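Local coordinates for uncharacterized protein (Pyrococcus abyssi, PDB 5IFF) that acts as a restriction DNA glycosylase, R.PabI, and binds nonspecific double-stranded DNA as a tetramer, at the interface of chains A and B. Sequence-based numbering; all coordinates share one arbitrary frame. Chains: chain A/B, Uncharacterized protein.

The interface of chains A and B. Residues chain A 96, 102, 104, 131, 133, 143, 196, 200; chain B 118-119, 121, 123.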
# COMPACT_ATOMS: atom_id res chain seq x y z
N PHE A 96 -12.83 37.18 12.25
CA PHE A 96 -13.78 36.09 11.96
C PHE A 96 -13.52 34.89 12.88
O PHE A 96 -14.45 34.38 13.55
CB PHE A 96 -13.67 35.69 10.48
CG PHE A 96 -14.52 34.49 10.10
CD1 PHE A 96 -15.90 34.62 9.98
CD2 PHE A 96 -13.93 33.26 9.86
CE1 PHE A 96 -16.71 33.52 9.61
CE2 PHE A 96 -14.72 32.15 9.50
CZ PHE A 96 -16.12 32.29 9.37
N SER A 102 -18.33 27.36 17.09
CA SER A 102 -18.98 26.10 16.76
C SER A 102 -18.46 25.63 15.41
O SER A 102 -18.13 26.46 14.56
CB SER A 102 -20.50 26.26 16.74
OG SER A 102 -21.08 25.05 16.34
N LEU A 104 -18.03 22.41 12.15
CA LEU A 104 -18.66 21.32 11.42
C LEU A 104 -18.49 19.98 12.16
O LEU A 104 -19.46 19.24 12.34
CB LEU A 104 -18.09 21.22 10.02
CG LEU A 104 -18.96 20.23 9.22
CD1 LEU A 104 -20.34 20.83 8.90
CD2 LEU A 104 -18.24 19.75 8.02
N ALA A 131 -20.65 21.37 4.60
CA ALA A 131 -20.70 22.83 4.49
C ALA A 131 -20.23 23.19 3.10
O ALA A 131 -19.22 22.66 2.63
CB ALA A 131 -19.82 23.52 5.56
N LYS A 133 -19.82 26.51 -0.03
CA LYS A 133 -20.01 27.91 -0.45
C LYS A 133 -19.62 28.01 -1.91
O LYS A 133 -18.64 27.37 -2.34
CB LYS A 133 -19.13 28.86 0.41
CG LYS A 133 -19.40 30.36 0.14
CD LYS A 133 -18.48 31.23 1.04
CE LYS A 133 -18.92 31.20 2.50
NZ LYS A 133 -18.44 32.43 3.24
N ILE A 143 -16.78 21.44 2.85
CA ILE A 143 -16.19 20.79 4.03
C ILE A 143 -17.00 19.55 4.35
O ILE A 143 -18.23 19.60 4.43
CB ILE A 143 -16.14 21.71 5.26
CG1 ILE A 143 -15.73 23.14 4.82
CG2 ILE A 143 -15.18 21.14 6.36
CD1 ILE A 143 -16.19 24.23 5.77
N LYS A 196 -11.35 30.59 5.79
CA LYS A 196 -12.58 30.56 6.60
C LYS A 196 -13.14 29.15 6.71
O LYS A 196 -13.68 28.78 7.78
CB LYS A 196 -13.62 31.47 6.02
CG LYS A 196 -13.24 32.97 6.23
CD LYS A 196 -14.17 33.90 5.43
CE LYS A 196 -15.54 33.91 6.03
NZ LYS A 196 -16.25 35.16 5.63
N ILE A 200 -13.89 27.11 10.29
CA ILE A 200 -15.18 26.59 10.79
C ILE A 200 -15.22 25.03 10.78
O ILE A 200 -16.15 24.44 11.33
CB ILE A 200 -16.36 27.12 10.00
CG1 ILE A 200 -16.35 26.61 8.55
CG2 ILE A 200 -16.40 28.65 10.08
CD1 ILE A 200 -17.74 26.68 7.89
N LEU B 118 -23.62 27.54 8.62
CA LEU B 118 -22.57 27.59 9.61
C LEU B 118 -21.64 28.77 9.30
O LEU B 118 -20.83 28.70 8.38
CB LEU B 118 -21.82 26.28 9.64
CG LEU B 118 -20.61 26.18 10.56
CD1 LEU B 118 -21.05 26.39 11.99
CD2 LEU B 118 -19.93 24.81 10.38
N TYR B 119 -21.77 29.85 10.08
CA TYR B 119 -21.00 31.06 9.89
C TYR B 119 -20.90 31.44 8.40
O TYR B 119 -19.80 31.71 7.90
CB TYR B 119 -19.59 30.91 10.52
CG TYR B 119 -19.66 30.77 12.04
CD1 TYR B 119 -19.96 31.87 12.85
CD2 TYR B 119 -19.48 29.53 12.65
CE1 TYR B 119 -20.06 31.76 14.21
CE2 TYR B 119 -19.57 29.39 14.03
CZ TYR B 119 -19.86 30.52 14.80
OH TYR B 119 -19.96 30.40 16.16
N PHE B 121 -21.66 29.56 5.68
CA PHE B 121 -21.56 28.46 4.76
C PHE B 121 -22.88 27.71 4.83
O PHE B 121 -23.34 27.38 5.91
CB PHE B 121 -20.40 27.51 5.13
CG PHE B 121 -19.03 28.06 4.81
CD1 PHE B 121 -18.50 29.14 5.51
CD2 PHE B 121 -18.25 27.48 3.83
CE1 PHE B 121 -17.23 29.62 5.22
CE2 PHE B 121 -16.97 27.93 3.54
CZ PHE B 121 -16.46 29.03 4.22
N ILE B 123 -25.32 24.62 4.89
CA ILE B 123 -25.21 23.24 5.32
C ILE B 123 -26.08 22.34 4.46
O ILE B 123 -27.27 22.61 4.25
CB ILE B 123 -25.64 23.06 6.79
CG1 ILE B 123 -24.68 23.79 7.74
CG2 ILE B 123 -25.68 21.56 7.15
CD1 ILE B 123 -23.26 23.26 7.72
O HOH W 1 -19.00 32.87 5.84
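A:Lys133 and B:Tyr119 meet through a water: the lysine side-chain nitrogen NZ lies 2.7 Å from water 1, which in turn lies 2.5 Å from the backbone carbonyl O of B:Tyr119. No nitrogen or oxygen of one chain reaches the other directly in this patch of the A–B interface within the tetramer of the restriction DNA glycosylase R.PabI; a water-mediated polar link here joins the chains in a mainly apolar contact. The patch is one part of a two-fold interface in which the long strands 121-134 pair antiparallel, with A:Ala131 bridging B:Ile123.

B:Phe121 enters chain A as a flat plug. Over the centre of one ring face sits the A:Lys133 methylene CE, 3.5 Å from the centroid, and the two side chains cross at about a right angle. A bend at chi3 (-72°) in the lysine, otherwise extended through chi2, lays CE over the ring while CB remains beside CD2 and CE2. The opposite face takes A:Ile200 CD1, displaced toward the rim and 3.5 Å from ring atom CD1. Packing from both faces should restrict ring tilt, and the B:Tyr119 carbonyl O lies in plane at the edge.

In A:Ile200, CG1 sits between N and the carbonyl carbon (chi1 66°), which sends CD1 to that ring face and to B:Leu118 CD2, 3.8 Å away, while CG2 is directed to B:Tyr119 CB, which A:Phe96 CZ approaches at 3.9 Å. A:Lys196 CE lies over the centre of one face of the A:Phe96 ring, while its CB reaches the rim of B:Phe121. Farther out, the B:Tyr119 ring passes its CE2 corner 3.3 Å from the A:Ser102 carbonyl O. Toward the strand pair, A:Leu104 and B:Ile123 run antiparallel alongside each other, CD1 to CD1 at 4.0 Å.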